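Local coordinates for lipoprotein (PDB 4OTE) that probably binds methionine outside the membrane as the substrate-binding lipoprotein of a transport system, and is seen holding selenomethionine between its two lobes, at residues Leu154-Ile159 with Phe170-Tyr175; Leu89-Ile94 with Val166-Ile171; Ile43-Ala48 with Asn57-Glu62. All coordinates share one frame; numbering follows the deposited sequence.

Contact 1 (Leu154-Ile159 with Phe170-Tyr175); sequences LDIAQI and FIDTTY. With MSE (selenomethionine), chain C.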
loop_
_atom_site.group_PDB
_atom_site.type_symbol
_atom_site.label_atom_id
_atom_site.label_comp_id
_atom_site.label_asym_id
_atom_site.label_seq_id
_atom_site.Cartn_x
_atom_site.Cartn_y
_atom_site.Cartn_z
ATOM N N LEU A 154 3.687 9.908 -12.667
ATOM C CA LEU A 154 3.794 10.959 -11.653
ATOM C C LEU A 154 4.367 10.434 -10.343
ATOM O O LEU A 154 4.390 9.225 -10.102
ATOM C CB LEU A 154 2.412 11.552 -11.369
ATOM C CG LEU A 154 1.713 12.273 -12.524
ATOM C CD1 LEU A 154 0.246 12.520 -12.191
ATOM C CD2 LEU A 154 2.425 13.578 -12.846
ATOM N N ASP A 155 4.823 11.363 -9.501
ATOM C CA ASP A 155 5.149 11.059 -8.111
ATOM C C ASP A 155 3.850 10.656 -7.434
ATOM O O ASP A 155 2.817 11.300 -7.633
ATOM C CB ASP A 155 5.752 12.284 -7.412
ATOM C CG ASP A 155 6.326 11.966 -6.029
ATOM O OD1 ASP A 155 5.800 11.080 -5.318
ATOM O OD2 ASP A 155 7.313 12.629 -5.642
ATOM N N ILE A 156 3.909 9.590 -6.640
ATOM C CA ILE A 156 2.723 9.037 -5.981
ATOM C C ILE A 156 1.908 10.088 -5.221
ATOM O O ILE A 156 0.684 10.015 -5.188
ATOM C CB ILE A 156 3.104 7.869 -5.036
ATOM C CG1 ILE A 156 1.851 7.160 -4.523
ATOM C CG2 ILE A 156 3.965 8.351 -3.872
ATOM C CD1 ILE A 156 2.145 5.812 -3.904
ATOM N N ALA A 157 2.588 11.061 -4.619
ATOM C CA ALA A 157 1.915 12.112 -3.844
ATOM C C ALA A 157 1.063 13.054 -4.705
ATOM O O ALA A 157 0.149 13.699 -4.200
ATOM C CB ALA A 157 2.932 12.912 -3.045
ATOM N N GLN A 158 1.365 13.129 -5.997
ATOM C CA GLN A 158 0.657 14.023 -6.910
ATOM C C GLN A 158 -0.616 13.419 -7.517
ATOM O O GLN A 158 -1.447 14.147 -8.060
ATOM C CB GLN A 158 1.592 14.445 -8.043
ATOM C CG GLN A 158 2.815 15.216 -7.576
ATOM C CD GLN A 158 3.789 15.523 -8.700
ATOM O OE1 GLN A 158 3.729 14.929 -9.781
ATOM N NE2 GLN A 158 4.704 16.451 -8.444
ATOM N N ILE A 159 -0.779 12.103 -7.417
ATOM C CA ILE A 159 -1.800 11.410 -8.208
ATOM C C ILE A 159 -3.243 11.744 -7.798
ATOM O O ILE A 159 -4.093 11.912 -8.673
ATOM C CB ILE A 159 -1.581 9.878 -8.243
ATOM C CG1 ILE A 159 -0.174 9.551 -8.758
ATOM C CG2 ILE A 159 -2.612 9.219 -9.150
ATOM C CD1 ILE A 159 0.181 8.081 -8.711
ATOM N N PHE A 170 -4.653 5.138 -10.815
ATOM C CA PHE A 170 -4.377 4.125 -9.790
ATOM C C PHE A 170 -3.814 4.813 -8.546
ATOM O O PHE A 170 -2.784 5.488 -8.625
ATOM C CB PHE A 170 -3.355 3.093 -10.290
ATOM C CG PHE A 170 -3.955 1.966 -11.094
ATOM C CD1 PHE A 170 -4.740 1.000 -10.483
ATOM C CD2 PHE A 170 -3.699 1.850 -12.455
ATOM C CE1 PHE A 170 -5.280 -0.046 -11.215
ATOM C CE2 PHE A 170 -4.240 0.808 -13.191
ATOM C CZ PHE A 170 -5.026 -0.143 -12.570
ATOM N N ILE A 171 -4.487 4.648 -7.404
ATOM C CA ILE A 171 -4.070 5.306 -6.161
ATOM C C ILE A 171 -4.081 4.340 -4.973
ATOM O O ILE A 171 -5.098 3.696 -4.682
ATOM C CB ILE A 171 -4.971 6.520 -5.829
ATOM C CG1 ILE A 171 -5.092 7.455 -7.037
ATOM C CG2 ILE A 171 -4.412 7.289 -4.634
ATOM C CD1 ILE A 171 -5.985 8.655 -6.811
ATOM N N ASP A 172 -2.941 4.253 -4.287
ATOM C CA ASP A 172 -2.833 3.476 -3.056
ATOM C C ASP A 172 -3.859 3.958 -2.040
ATOM O O ASP A 172 -4.102 5.157 -1.912
ATOM C CB ASP A 172 -1.432 3.603 -2.443
ATOM C CG ASP A 172 -0.362 2.903 -3.257
ATOM O OD1 ASP A 172 -0.599 2.626 -4.451
ATOM O OD2 ASP A 172 0.725 2.637 -2.703
ATOM N N THR A 173 -4.444 3.024 -1.303
ATOM C CA THR A 173 -5.428 3.370 -0.283
ATOM C C THR A 173 -4.815 4.301 0.767
ATOM O O THR A 173 -5.493 5.203 1.262
ATOM C CB THR A 173 -6.060 2.098 0.322
ATOM O OG1 THR A 173 -6.993 1.566 -0.622
ATOM C CG2 THR A 173 -6.794 2.378 1.641
ATOM N N THR A 174 -3.527 4.102 1.072
ATOM C CA THR A 174 -2.784 4.997 1.972
ATOM C C THR A 174 -2.863 6.476 1.539
ATOM O O THR A 174 -2.889 7.369 2.382
ATOM C CB THR A 174 -1.306 4.551 2.110
ATOM O OG1 THR A 174 -1.241 3.315 2.829
ATOM C CG2 THR A 174 -0.468 5.585 2.849
ATOM N N TYR A 175 -2.909 6.725 0.233
ATOM C CA TYR A 175 -3.052 8.088 -0.293
ATOM C C TYR A 175 -4.505 8.474 -0.576
ATOM O O TYR A 175 -4.888 9.629 -0.386
ATOM C CB TYR A 175 -2.208 8.256 -1.557
ATOM C CG TYR A 175 -0.743 8.381 -1.251
ATOM C CD1 TYR A 175 -0.128 9.631 -1.211
ATOM C CD2 TYR A 175 0.029 7.259 -0.970
ATOM C CE1 TYR A 175 1.219 9.757 -0.919
ATOM C CE2 TYR A 175 1.378 7.377 -0.672
ATOM C CZ TYR A 175 1.968 8.628 -0.650
ATOM O OH TYR A 175 3.305 8.754 -0.357
HETATM N N MSE C 301 -0.639 0.295 1.246
HETATM C CA MSE C 301 0.261 0.178 0.050
HETATM C C MSE C 301 -0.238 -0.927 -0.815
HETATM O O MSE C 301 -0.384 -2.066 -0.358
HETATM O OXT MSE C 301 -0.498 -0.696 -1.997
HETATM C CB MSE C 301 1.717 -0.106 0.418
HETATM C CG MSE C 301 2.633 -0.059 -0.808
HETATM SE SE MSE C 301 4.466 -0.615 -0.336
HETATM C CE MSE C 301 4.954 0.989 0.677
#

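Contact 2 (Leu89-Ile94 with Val166-Ile171); sequences LYSYKI and VTAAFI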
loop_
_atom_site.group_PDB
_atom_site.type_symbol
_atom_site.label_atom_id
_atom_site.label_comp_id
_atom_site.label_asym_id
_atom_site.label_seq_id
_atom_site.Cartn_x
_atom_site.Cartn_y
_atom_site.Cartn_z
ATOM N N LEU A 89 -8.522 1.691 -9.076
ATOM C CA LEU A 89 -8.529 2.651 -10.168
ATOM C C LEU A 89 -9.690 3.612 -9.931
ATOM O O LEU A 89 -10.847 3.189 -9.886
ATOM C CB LEU A 89 -8.679 1.926 -11.511
ATOM C CG LEU A 89 -8.576 2.753 -12.802
ATOM C CD1 LEU A 89 -7.221 3.427 -12.925
ATOM C CD2 LEU A 89 -8.844 1.879 -14.020
ATOM N N TYR A 90 -9.366 4.892 -9.747
ATOM C CA TYR A 90 -10.355 5.930 -9.463
ATOM C C TYR A 90 -10.599 6.783 -10.700
ATOM O O TYR A 90 -9.738 6.882 -11.572
ATOM C CB TYR A 90 -9.876 6.838 -8.327
ATOM C CG TYR A 90 -9.765 6.157 -6.984
ATOM C CD1 TYR A 90 -8.602 5.491 -6.619
ATOM C CD2 TYR A 90 -10.813 6.195 -6.070
ATOM C CE1 TYR A 90 -8.487 4.873 -5.388
ATOM C CE2 TYR A 90 -10.708 5.578 -4.835
ATOM C CZ TYR A 90 -9.540 4.918 -4.497
ATOM O OH TYR A 90 -9.417 4.298 -3.275
ATOM N N SER A 91 -11.771 7.407 -10.760
ATOM C CA SER A 91 -12.130 8.267 -11.880
ATOM C C SER A 91 -13.252 9.225 -11.491
ATOM O O SER A 91 -14.191 8.834 -10.798
ATOM C CB SER A 91 -12.560 7.420 -13.081
ATOM O OG SER A 91 -12.890 8.228 -14.200
ATOM N N TYR A 92 -13.127 10.481 -11.923
ATOM C CA TYR A 92 -14.204 11.469 -11.806
ATOM C C TYR A 92 -15.013 11.587 -13.104
ATOM O O TYR A 92 -15.999 12.322 -13.151
ATOM C CB TYR A 92 -13.644 12.861 -11.470
ATOM C CG TYR A 92 -13.076 13.052 -10.079
ATOM C CD1 TYR A 92 -13.476 12.252 -9.007
ATOM C CD2 TYR A 92 -12.160 14.074 -9.827
ATOM C CE1 TYR A 92 -12.958 12.447 -7.739
ATOM C CE2 TYR A 92 -11.640 14.276 -8.559
ATOM C CZ TYR A 92 -12.043 13.461 -7.521
ATOM O OH TYR A 92 -11.531 13.656 -6.260
ATOM N N LYS A 93 -14.604 10.864 -14.144
ATOM C CA LYS A 93 -15.145 11.076 -15.487
ATOM C C LYS A 93 -15.896 9.876 -16.075
ATOM O O LYS A 93 -16.770 10.057 -16.916
ATOM C CB LYS A 93 -14.014 11.522 -16.416
ATOM C CG LYS A 93 -13.332 12.791 -15.926
ATOM C CD LYS A 93 -12.240 13.268 -16.861
ATOM C CE LYS A 93 -11.527 14.478 -16.279
ATOM N NZ LYS A 93 -10.437 14.963 -17.171
ATOM N N ILE A 94 -15.559 8.661 -15.637
ATOM C CA ILE A 94 -16.267 7.451 -16.068
ATOM C C ILE A 94 -16.574 6.540 -14.882
ATOM O O ILE A 94 -15.916 6.618 -13.845
ATOM C CB ILE A 94 -15.462 6.663 -17.123
ATOM C CG1 ILE A 94 -14.084 6.264 -16.579
ATOM C CG2 ILE A 94 -15.308 7.490 -18.395
ATOM C CD1 ILE A 94 -13.296 5.363 -17.506
ATOM N N VAL A 166 -7.214 14.014 -15.583
ATOM C CA VAL A 166 -7.028 12.736 -16.285
ATOM C C VAL A 166 -8.331 11.941 -16.293
ATOM O O VAL A 166 -9.280 12.303 -15.604
ATOM C CB VAL A 166 -5.903 11.879 -15.652
ATOM C CG1 VAL A 166 -4.588 12.646 -15.643
ATOM C CG2 VAL A 166 -6.274 11.424 -14.242
ATOM N N THR A 167 -8.378 10.867 -17.077
ATOM C CA THR A 167 -9.584 10.042 -17.173
ATOM C C THR A 167 -9.739 9.160 -15.941
ATOM O O THR A 167 -10.821 9.081 -15.372
ATOM C CB THR A 167 -9.582 9.138 -18.423
ATOM O OG1 THR A 167 -9.312 9.925 -19.588
ATOM C CG2 THR A 167 -10.934 8.440 -18.585
ATOM N N ALA A 168 -8.653 8.494 -15.554
ATOM C CA ALA A 168 -8.630 7.639 -14.367
ATOM C C ALA A 168 -7.228 7.598 -13.758
ATOM O O ALA A 168 -6.264 8.010 -14.399
ATOM C CB ALA A 168 -9.085 6.235 -14.725
ATOM N N ALA A 169 -7.120 7.098 -12.526
ATOM C CA ALA A 169 -5.826 7.006 -11.843
ATOM C C ALA A 169 -5.773 5.861 -10.828
ATOM O O ALA A 169 -6.733 5.638 -10.087
ATOM C CB ALA A 169 -5.507 8.325 -11.156
ATOM N N PHE A 170 -4.653 5.138 -10.815
ATOM C CA PHE A 170 -4.377 4.125 -9.790
ATOM C C PHE A 170 -3.814 4.813 -8.546
ATOM O O PHE A 170 -2.784 5.488 -8.625
ATOM C CB PHE A 170 -3.355 3.093 -10.290
ATOM C CG PHE A 170 -3.955 1.966 -11.094
ATOM C CD1 PHE A 170 -4.740 1.000 -10.483
ATOM C CD2 PHE A 170 -3.699 1.850 -12.455
ATOM C CE1 PHE A 170 -5.280 -0.046 -11.215
ATOM C CE2 PHE A 170 -4.240 0.808 -13.191
ATOM C CZ PHE A 170 -5.026 -0.143 -12.570
ATOM N N ILE A 171 -4.487 4.648 -7.404
ATOM C CA ILE A 171 -4.070 5.306 -6.161
ATOM C C ILE A 171 -4.081 4.340 -4.973
ATOM O O ILE A 171 -5.098 3.696 -4.682
ATOM C CB ILE A 171 -4.971 6.520 -5.829
ATOM C CG1 ILE A 171 -5.092 7.455 -7.037
ATOM C CG2 ILE A 171 -4.412 7.289 -4.634
ATOM C CD1 ILE A 171 -5.985 8.655 -6.811
HETATM O O HOH W 1 -7.282 2.988 -2.912
HETATM O O HOH W 2 -10.833 11.089 -13.371
#

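Contact 3 (Ile43-Ala48 with Asn57-Glu62); sequences ILPNEA and NLFQHE. With MSE (selenomethionine), chain C; ACT (acetate ion), chain S.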
loop_
_atom_site.group_PDB
_atom_site.type_symbol
_atom_site.label_atom_id
_atom_site.label_comp_id
_atom_site.label_asym_id
_atom_site.label_seq_id
_atom_site.Cartn_x
_atom_site.Cartn_y
_atom_site.Cartn_z
ATOM N N ILE A 43 9.456 6.435 1.972
ATOM C CA ILE A 43 10.919 6.373 2.066
ATOM C C ILE A 43 11.405 6.471 3.505
ATOM O O ILE A 43 12.178 5.636 3.965
ATOM C CB ILE A 43 11.589 7.503 1.259
ATOM C CG1 ILE A 43 11.087 7.512 -0.191
ATOM C CG2 ILE A 43 13.110 7.370 1.318
ATOM C CD1 ILE A 43 11.636 6.396 -1.051
ATOM N N LEU A 44 10.941 7.491 4.219
ATOM C CA LEU A 44 11.481 7.806 5.543
ATOM C C LEU A 44 11.235 6.752 6.634
ATOM O O LEU A 44 12.071 6.604 7.522
ATOM C CB LEU A 44 10.978 9.177 6.021
ATOM C CG LEU A 44 11.338 10.372 5.133
ATOM C CD1 LEU A 44 10.761 11.656 5.708
ATOM C CD2 LEU A 44 12.845 10.494 4.952
ATOM N N PRO A 45 10.097 6.024 6.585
ATOM C CA PRO A 45 9.851 5.065 7.673
ATOM C C PRO A 45 10.931 3.995 7.823
ATOM O O PRO A 45 11.257 3.617 8.948
ATOM C CB PRO A 45 8.516 4.419 7.284
ATOM C CG PRO A 45 7.839 5.427 6.425
ATOM C CD PRO A 45 8.940 6.120 5.672
ATOM N N ASN A 46 11.461 3.508 6.700
ATOM C CA ASN A 46 12.531 2.510 6.720
ATOM C C ASN A 46 13.862 3.085 7.192
ATOM O O ASN A 46 14.593 2.422 7.929
ATOM C CB ASN A 46 12.696 1.847 5.349
ATOM C CG ASN A 46 11.638 0.788 5.077
ATOM O OD1 ASN A 46 11.098 0.176 6.001
ATOM N ND2 ASN A 46 11.350 0.557 3.809
ATOM N N GLU A 47 14.173 4.313 6.773
ATOM C CA GLU A 47 15.348 5.023 7.277
ATOM C C GLU A 47 15.297 5.065 8.793
ATOM O O GLU A 47 16.213 4.603 9.468
ATOM C CB GLU A 47 15.411 6.457 6.735
ATOM C CG GLU A 47 15.946 6.579 5.317
ATOM C CD GLU A 47 17.430 6.261 5.199
ATOM O OE1 GLU A 47 18.162 6.398 6.206
ATOM O OE2 GLU A 47 17.864 5.874 4.091
ATOM N N ALA A 48 14.200 5.602 9.313
ATOM C CA ALA A 48 13.999 5.720 10.751
ATOM C C ALA A 48 14.155 4.372 11.443
ATOM O O ALA A 48 14.788 4.282 12.498
ATOM C CB ALA A 48 12.628 6.311 11.039
ATOM N N ASN A 57 7.902 -0.456 11.864
ATOM C CA ASN A 57 6.991 0.357 11.068
ATOM C C ASN A 57 5.883 -0.473 10.430
ATOM O O ASN A 57 6.012 -1.692 10.274
ATOM C CB ASN A 57 7.741 1.244 10.050
ATOM C CG ASN A 57 8.466 0.453 8.963
ATOM O OD1 ASN A 57 7.930 -0.499 8.396
ATOM N ND2 ASN A 57 9.677 0.890 8.628
ATOM N N LEU A 58 4.779 0.198 10.108
ATOM C CA LEU A 58 3.614 -0.441 9.511
ATOM C C LEU A 58 3.115 0.381 8.325
ATOM O O LEU A 58 2.294 1.288 8.484
ATOM C CB LEU A 58 2.509 -0.607 10.559
ATOM C CG LEU A 58 1.249 -1.359 10.113
ATOM C CD1 LEU A 58 1.590 -2.738 9.570
ATOM C CD2 LEU A 58 0.259 -1.469 11.259
ATOM N N PHE A 59 3.631 0.074 7.138
ATOM C CA PHE A 59 3.228 0.794 5.920
ATOM C C PHE A 59 3.434 0.019 4.610
ATOM O O PHE A 59 2.816 0.361 3.604
ATOM C CB PHE A 59 3.964 2.144 5.830
ATOM C CG PHE A 59 5.383 2.035 5.339
ATOM C CD1 PHE A 59 6.384 1.538 6.159
ATOM C CD2 PHE A 59 5.714 2.424 4.047
ATOM C CE1 PHE A 59 7.689 1.430 5.700
ATOM C CE2 PHE A 59 7.013 2.321 3.581
ATOM C CZ PHE A 59 8.004 1.823 4.409
ATOM N N GLN A 60 4.284 -1.010 4.620
ATOM C CA GLN A 60 4.730 -1.662 3.388
ATOM C C GLN A 60 4.420 -3.157 3.338
ATOM O O GLN A 60 4.087 -3.771 4.353
ATOM C CB GLN A 60 6.240 -1.475 3.235
ATOM C CG GLN A 60 7.067 -2.373 4.143
ATOM C CD GLN A 60 8.463 -1.838 4.365
ATOM O OE1 GLN A 60 9.217 -1.655 3.411
ATOM N NE2 GLN A 60 8.819 -1.587 5.625
ATOM N N HIS A 61 4.549 -3.724 2.139
ATOM C CA HIS A 61 4.541 -5.172 1.950
ATOM C C HIS A 61 5.976 -5.671 1.733
ATOM O O HIS A 61 6.909 -4.875 1.567
ATOM C CB HIS A 61 3.596 -5.601 0.808
ATOM C CG HIS A 61 3.709 -4.786 -0.443
ATOM N ND1 HIS A 61 4.870 -4.701 -1.179
ATOM C CD2 HIS A 61 2.786 -4.054 -1.116
ATOM C CE1 HIS A 61 4.668 -3.933 -2.236
ATOM N NE2 HIS A 61 3.411 -3.527 -2.221
ATOM N N GLU A 62 6.155 -6.987 1.759
ATOM C CA GLU A 62 7.496 -7.574 1.738
ATOM C C GLU A 62 8.273 -7.292 0.452
ATOM O O GLU A 62 9.481 -7.063 0.517
ATOM C CB GLU A 62 7.445 -9.080 2.012
ATOM C CG GLU A 62 8.822 -9.723 2.118
ATOM C CD GLU A 62 8.777 -11.162 2.593
ATOM O OE1 GLU A 62 7.692 -11.783 2.555
ATOM O OE2 GLU A 62 9.838 -11.674 3.004
HETATM N N MSE C 301 -0.639 0.295 1.246
HETATM C CA MSE C 301 0.261 0.178 0.050
HETATM C C MSE C 301 -0.238 -0.927 -0.815
HETATM O O MSE C 301 -0.384 -2.066 -0.358
HETATM O OXT MSE C 301 -0.498 -0.696 -1.997
HETATM C CB MSE C 301 1.717 -0.106 0.418
HETATM C CG MSE C 301 2.633 -0.059 -0.808
HETATM SE SE MSE C 301 4.466 -0.615 -0.336
HETATM C CE MSE C 301 4.954 0.989 0.677
HETATM C C ACT S . 0.310 -2.317 -3.994
HETATM O O ACT S . -0.623 -1.497 -4.151
HETATM O OXT ACT S . 1.476 -1.976 -3.701
HETATM C CH3 ACT S . 0.008 -3.768 -4.160
#

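Contact 1 (Leu154-Ile159 with Phe170-Tyr175)
I156 lies across the ring of Y175, at the point where the second lobe of this periplasmic-binding-protein fold meets the ligand cleft. Its CG1 stands over one face of the ring, 4.0 Å from the centroid and 16° off the normal, a CH-pi contact shifted toward the rim. All three outer carbons of I156 share in the grip: CD1 reaches Y175 CE2 at 3.7 Å, while CG2 sits by the hydroxyl, 3.6 Å from Y175 OH. This spread follows from the first torsion, which sets CG1 anti to the backbone N (chi1 -171°) and sends the longer branch out over the aromatic ring. A branched aliphatic residue suits the place because it can lay several methyl and methylene groups on one flat surface. A157, small enough to let the backbone come close, brings its CA to 3.8 Å from Y175 CE1.

Deeper in the lobe, I159 backs strand 168-171: its CG2 packs 3.7 Å from I171 CG1, the two side chains sliding past each other in opposite directions.

I156 is itself the middle residue of a turn: D155 OD1 accepts from A157 N in an Asx turn, met from above the carboxylate plane, and D155 O takes the backbone N of Q158. Across the contact, strand 168-171 gives way to helix 173-176, with D172 at the N-cap position. D172 OD2 is hydrogen-bonded to Y42 OH, and Y42 also meets the Y175 ring edge-to-face. D172, Y42 and T174 all line the selenomethionine pocket; T174 OG1, hydrogen-bonded to V14 O, also receives the ligand N in a weak bond of 3.5 Å. The end of I156 comes close to this pocket as well, with CD1 3.7 Å from D172 OD2.

Contact 2 (Leu89-Ile94 with Val166-Ile171)
An antiparallel pairing of strands 88-90 and 168-171 joins L89 to F170 and Y90 to A169 inside a five-stranded mixed sheet. Y90 and A169 form the hydrogen-bonded pair: Y90 N donates to A169 O at 2.8 Å, almost straight at 174°, and A169 N returns the bond to Y90 O. L89 and F170 are the neighbouring non-hydrogen-bonded pair, where the CA of L89 still comes to A169 O in a CA-H...O contact.

On the sheet face of L89 and F170, the leucine CD1 sits over the centre of the phenyl ring, 3.9 Å from the centroid. With CG anti to the backbone N (chi1 -174°), L89 sends this methyl across to the partner strand, where it also meets the CB of A168 at 3.8 Å. Alanine at 168 leaves room for that methyl. F170 also reaches N118 and L122 of helix 112-124, which packs on this face.

Within the sheet of this lobe, strand 168-171 is central, flanked by 105-109 on its other side, while 88-90 is followed by an edge strand, 187-190. The face of Y90 and A169 also meets I171: the tyrosine and isoleucine side chains cross at about a right angle, Y90 CD1 lying 3.9 Å from I171 CB. A water joins Y90 OH to I171 O, and the ring edge lies close to two backbone oxygens, A169 O and I171 O.

Past the paired residues, S91 ties the two segments together. Its OG donates to T167 O, nearly along the C=O axis, and accepts from K93 N and I94 N, an ST turn and ST motif in one. A small hydroxyl can donate across the contact and accept from its own backbone at once. Beyond it, I94 CD1 touches T167 CG2 at 4.0 Å.

Contact 3 (Ile43-Ala48 with Asn57-Glu62)
N46 OD1 is gripped by two amide groups, Q60 NE2 at 2.9 Å and N57 ND2 at 3.1 Å, where helix 44-51 leans on the strand corner at F59 in the first lobe of the binding-protein fold. The glutamine donor lies in the carbonyl plane, on a lone pair; the asparagine donor is tilted 32° out of it. N46 ND2 in turn gives a nearly straight bond to Q60 OE1, so N46 and Q60 meet tip to tip through a reciprocal amide pair, their planes 27° apart. Amides suit this buried spot because each offers both a donor and an acceptor without net charge. N57 ND2 reaches back to P45 O as well, in a weak bond of 3.2 Å.

Beside this network, with CG between the backbone N and the carbonyl carbon (chi1 79°), the F59 ring turns toward the helix. P45 rests on one face, its CB 3.5 Å from F59 CE1, and Q60 CB covers the opposite face; N46 ND2 approaches the edge. The compact proline ring fits flat aromatic carbon without asking for a polar partner.

F59, Q60 and H61 all belong to the selenomethionine pocket: Q60 CB touches the ligand's CE methyl, and the selenium lies over one face of the H61 imidazole, 3.6 Å from H61 NE2.

How the contacts relate
Contacts 1 and 2 share strand 168-171 in one lobe: contact 2 is the buried pairing within its sheet, while contact 1 takes the same strand onward to the partly buried rim of the cleft. They touch directly, I159 CG2 lying 3.6 Å from A169 CB. Contact 3, fully buried, belongs to the other lobe, its centre about 27 Å from that of contact 2. The chemistry follows place: backbone bonds, apolar packing and a serine tie in contact 2, aliphatic-on-aromatic packing without a hydrogen bond across contact 1, a side-chain amide network in contact 3. Contacts 1 and 3 do not touch, yet both reach the selenomethionine, one at its amino acid end and the other mainly around its selenium and methyl.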